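Local coordinates for heme oxygenase (Chlamydomonas reinhardtii, PDB 4RAJ), which probably catalyses the oxygen-dependent opening of heme to biliverdin, with release of iron and carbon monoxide, and is seen here without heme, at residues A[63-68]-A[147-151]; A[141-145]-A[191-195]. The contacts are given in a common frame with arbitrary orientation. Residues are numbered along the deposited sequence.

Contact 1: A[63-68]-A[147-151]; sequences VFVALE and QHLAM
At the centre of the all-helical heme oxygenase fold, a His-carboxylate hydrogen bond and an edge-to-face aromatic pair join helix 50-76 to the C-terminal end of helix 140-151, beside a pocket where Gln147 and Ala150 line a bound PG6 molecule. Both segments are helical; their axes pass 12.2 Å apart at a signed crossing angle of -130°, so the helices run obliquely antiparallel. Phe64 and Gln147 set the register, with CA atoms 8.3 Å apart. Large side chains bridge this wide gap. Phe64 (chi1 m) reaches across and presents its edge to the face of His148, centroids 4.9 Å apart and planes at 80°. At the tip of the ring, Phe64 CZ lies 3.5 Å from Met151 CG, and Met151 SD sits obliquely 5.2 Å from the Phe64 ring centroid, a Met-aromatic contact. His148, also m, donates from NE2 to OE2 of Glu68 (chi1 m, chi2 t) at 2.8 Å with an N-H...O angle of 157°, while Leu67 CD2 lies 3.4 Å from His148 CE1, at the ring edge, and 4.1 Å from Gln147 CG. The Gln147 amide turns to Asn221 and Tyr125. Glu68 also accepts backbone N-H groups of Arg95 and Ala96. The buried carboxylate thus has several donors, and one imidazole serves two interactions at once: its NE2 proton engages charge while its pi face receives a phenyl edge.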
# COMPACT_ATOMS: atom_id res chain seq x y z
N VAL A 63 -0.10 7.26 2.33
CA VAL A 63 -0.97 6.11 2.61
C VAL A 63 -0.24 5.12 3.51
O VAL A 63 -0.75 4.70 4.56
CB VAL A 63 -1.42 5.39 1.32
CG1 VAL A 63 -2.11 4.05 1.68
CG2 VAL A 63 -2.36 6.30 0.49
N PHE A 64 0.98 4.76 3.13
CA PHE A 64 1.70 3.80 3.96
C PHE A 64 2.13 4.37 5.31
O PHE A 64 2.17 3.63 6.29
CB PHE A 64 2.90 3.22 3.19
CG PHE A 64 2.48 2.18 2.19
CD1 PHE A 64 2.15 0.90 2.60
CD2 PHE A 64 2.35 2.50 0.85
CE1 PHE A 64 1.73 -0.06 1.68
CE2 PHE A 64 1.92 1.55 -0.08
CZ PHE A 64 1.61 0.27 0.34
N VAL A 65 2.46 5.66 5.39
CA VAL A 65 2.74 6.25 6.71
C VAL A 65 1.52 6.04 7.63
O VAL A 65 1.66 5.62 8.78
CB VAL A 65 3.06 7.76 6.62
CG1 VAL A 65 2.89 8.43 7.97
CG2 VAL A 65 4.48 7.97 6.09
N ALA A 66 0.33 6.29 7.08
CA ALA A 66 -0.90 6.24 7.87
C ALA A 66 -1.21 4.82 8.33
O ALA A 66 -1.49 4.59 9.51
CB ALA A 66 -2.08 6.80 7.06
N LEU A 67 -1.19 3.87 7.39
CA LEU A 67 -1.45 2.47 7.68
C LEU A 67 -0.45 1.91 8.70
O LEU A 67 -0.81 1.22 9.67
CB LEU A 67 -1.41 1.66 6.38
CG LEU A 67 -1.62 0.14 6.40
CD1 LEU A 67 -2.82 -0.24 7.25
CD2 LEU A 67 -1.81 -0.33 4.97
N GLU A 68 0.83 2.21 8.50
CA GLU A 68 1.84 1.63 9.35
C GLU A 68 1.85 2.28 10.74
O GLU A 68 2.15 1.63 11.73
CB GLU A 68 3.21 1.71 8.65
CG GLU A 68 3.30 0.64 7.55
CD GLU A 68 4.37 0.87 6.50
OE1 GLU A 68 5.34 1.61 6.77
OE2 GLU A 68 4.25 0.28 5.40
N GLN A 147 -2.77 -3.60 0.30
CA GLN A 147 -1.73 -2.61 0.01
C GLN A 147 -0.33 -3.22 0.02
O GLN A 147 0.41 -3.12 -0.95
CB GLN A 147 -1.78 -1.47 1.03
CG GLN A 147 -3.17 -0.76 1.14
CD GLN A 147 -3.46 0.14 -0.04
OE1 GLN A 147 -2.76 0.10 -1.05
NE2 GLN A 147 -4.50 0.98 0.09
N HIS A 148 0.03 -3.84 1.13
CA HIS A 148 1.41 -4.31 1.26
C HIS A 148 1.73 -5.47 0.35
O HIS A 148 2.85 -5.60 -0.13
CB HIS A 148 1.69 -4.70 2.71
CG HIS A 148 1.83 -3.53 3.61
ND1 HIS A 148 0.75 -2.95 4.24
CD2 HIS A 148 2.92 -2.83 4.00
CE1 HIS A 148 1.17 -1.94 4.98
NE2 HIS A 148 2.48 -1.84 4.85
N LEU A 149 0.75 -6.33 0.10
CA LEU A 149 1.03 -7.52 -0.68
C LEU A 149 1.10 -7.19 -2.17
O LEU A 149 1.83 -7.83 -2.93
CB LEU A 149 -0.01 -8.61 -0.38
CG LEU A 149 0.40 -9.60 0.72
CD1 LEU A 149 0.80 -8.91 2.01
CD2 LEU A 149 -0.69 -10.63 0.99
N ALA A 150 0.39 -6.15 -2.58
CA ALA A 150 0.48 -5.69 -3.97
C ALA A 150 1.85 -5.08 -4.26
O ALA A 150 2.41 -5.28 -5.34
CB ALA A 150 -0.64 -4.69 -4.28
N MET A 151 2.41 -4.35 -3.28
CA MET A 151 3.75 -3.79 -3.44
C MET A 151 4.79 -4.88 -3.66
O MET A 151 5.75 -4.71 -4.44
CB MET A 151 4.13 -2.94 -2.22
CG MET A 151 3.21 -1.73 -2.08
SD MET A 151 3.49 -0.55 -3.42
CE MET A 151 5.21 -0.23 -3.08

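Contact 2: A[141-145]-A[191-195]; sequences LAHVY and FKKQF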
# COMPACT_ATOMS: atom_id res chain seq x y z
N LEU A 141 -5.75 -5.27 9.03
CA LEU A 141 -5.09 -6.40 8.39
C LEU A 141 -5.63 -6.63 6.98
O LEU A 141 -4.91 -7.13 6.12
CB LEU A 141 -5.23 -7.67 9.24
CG LEU A 141 -4.55 -7.67 10.62
CD1 LEU A 141 -5.02 -8.87 11.44
CD2 LEU A 141 -3.03 -7.68 10.51
N ALA A 142 -6.88 -6.22 6.73
CA ALA A 142 -7.44 -6.27 5.40
C ALA A 142 -6.75 -5.26 4.50
O ALA A 142 -6.59 -5.50 3.31
CB ALA A 142 -8.96 -6.00 5.44
N HIS A 143 -6.35 -4.13 5.07
CA HIS A 143 -5.64 -3.15 4.27
C HIS A 143 -4.18 -3.52 4.03
O HIS A 143 -3.62 -3.16 2.99
CB HIS A 143 -5.73 -1.75 4.89
CG HIS A 143 -7.12 -1.21 4.93
ND1 HIS A 143 -7.43 0.05 4.47
CD2 HIS A 143 -8.24 -1.67 5.53
CE1 HIS A 143 -8.72 0.28 4.65
NE2 HIS A 143 -9.23 -0.74 5.31
N VAL A 144 -3.58 -4.22 4.97
CA VAL A 144 -2.27 -4.81 4.74
C VAL A 144 -2.36 -5.80 3.59
O VAL A 144 -1.52 -5.80 2.69
CB VAL A 144 -1.75 -5.54 5.99
CG1 VAL A 144 -0.45 -6.31 5.67
CG2 VAL A 144 -1.53 -4.56 7.13
N TYR A 145 -3.40 -6.63 3.60
CA TYR A 145 -3.57 -7.65 2.57
C TYR A 145 -3.61 -7.02 1.18
O TYR A 145 -2.94 -7.49 0.25
CB TYR A 145 -4.84 -8.49 2.82
CG TYR A 145 -5.09 -9.52 1.75
CD1 TYR A 145 -4.23 -10.60 1.58
CD2 TYR A 145 -6.19 -9.43 0.90
CE1 TYR A 145 -4.44 -11.55 0.59
CE2 TYR A 145 -6.42 -10.39 -0.09
CZ TYR A 145 -5.54 -11.44 -0.24
OH TYR A 145 -5.74 -12.40 -1.21
N PHE A 191 2.33 -13.94 5.19
CA PHE A 191 1.18 -13.14 5.61
C PHE A 191 -0.12 -13.81 5.17
O PHE A 191 -1.07 -13.89 5.94
CB PHE A 191 1.24 -11.72 5.06
CG PHE A 191 0.10 -10.87 5.54
CD1 PHE A 191 -1.10 -10.82 4.83
CD2 PHE A 191 0.20 -10.18 6.74
CE1 PHE A 191 -2.17 -10.06 5.29
CE2 PHE A 191 -0.88 -9.43 7.21
CZ PHE A 191 -2.05 -9.36 6.48
N LYS A 192 -0.16 -14.28 3.92
CA LYS A 192 -1.36 -14.93 3.41
C LYS A 192 -1.76 -16.13 4.26
O LYS A 192 -2.92 -16.29 4.62
CB LYS A 192 -1.17 -15.41 1.98
CG LYS A 192 -1.45 -14.40 0.92
CD LYS A 192 -1.92 -15.15 -0.31
CE LYS A 192 -2.20 -14.22 -1.46
NZ LYS A 192 -0.98 -14.10 -2.30
N LYS A 193 -0.79 -16.98 4.56
CA LYS A 193 -1.04 -18.18 5.34
C LYS A 193 -1.63 -17.85 6.71
O LYS A 193 -2.63 -18.43 7.13
CB LYS A 193 0.25 -18.99 5.51
CG LYS A 193 0.10 -20.26 6.33
CD LYS A 193 1.17 -21.28 5.93
CE LYS A 193 1.16 -22.48 6.85
NZ LYS A 193 1.47 -22.06 8.24
N GLN A 194 -1.01 -16.89 7.40
CA GLN A 194 -1.52 -16.49 8.70
C GLN A 194 -2.86 -15.76 8.61
O GLN A 194 -3.72 -15.97 9.45
CB GLN A 194 -0.52 -15.61 9.43
CG GLN A 194 -0.99 -15.24 10.83
CD GLN A 194 0.11 -14.66 11.69
OE1 GLN A 194 1.20 -14.35 11.20
NE2 GLN A 194 -0.16 -14.53 12.98
N PHE A 195 -3.01 -14.90 7.60
CA PHE A 195 -4.26 -14.17 7.40
C PHE A 195 -5.43 -15.14 7.21
O PHE A 195 -6.52 -14.94 7.75
CB PHE A 195 -4.15 -13.23 6.20
CG PHE A 195 -5.30 -12.26 6.05
CD1 PHE A 195 -5.56 -11.31 7.03
CD2 PHE A 195 -6.09 -12.28 4.92
CE1 PHE A 195 -6.61 -10.41 6.89
CE2 PHE A 195 -7.13 -11.37 4.77
CZ PHE A 195 -7.39 -10.44 5.76
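Two phenylalanines one helical turn apart, Phe191 and Phe195, both with chi1 t, project from helix 184-200 against helix 140-151. The Phe191 ring enters a hollow walled by Leu141, Val144 and Tyr145: Val144 CG1 lies over its face, 3.9 Å from the ring centroid in a CH-pi contact, while Phe191 CZ reaches 3.6 Å from Leu141 O and Phe191 CE1 4.0 Å from Tyr145 CB. Phe195 fits beside Leu141, Ala142 and Tyr145, its CE1 3.9 Å from Leu141 CB and its CZ 4.2 Å from Ala142 CA, on the backbone side, since the Ala142 methyl points away. The Tyr145 and Phe195 planes differ by only 14°, but their centroids are 5.3 Å apart with a large offset; Tyr145 CB sits over the Phe195 face. Tyr145 OH is hydrogen-bonded to Ser25 OG, and helix 20-27 touches both rings. With axes 11.3 Å apart at a signed crossing angle of -146°, this is antiparallel helix packing through large aromatic side chains, joining helix 184-200 to helix 140-151 in the all-alpha heme oxygenase fold.

In the fold
Helix 140-151 is common to both contacts: contact 2 uses its beginning, contact 1 its C-terminal end. Contact 1 lies about 3 Å from the centre of the chain and contact 2 about 12 Å, measured to their centres, yet both are buried. Chemistry shifts along this helix, from a polar and aromatic junction near the PG6 pocket to a hydrophobic interface without hydrogen bonds between its segments. Each has one partly exposed member, Met151 in contact 1 and Lys192 in contact 2. The two meet directly: Leu149 CD2 packs 3.9 Å from Phe191 CD1, and Leu67 CD2 lies 3.9 Å from His143 O. Because both contacts use helix 140-151, it joins helix 50-76 to helix 184-200.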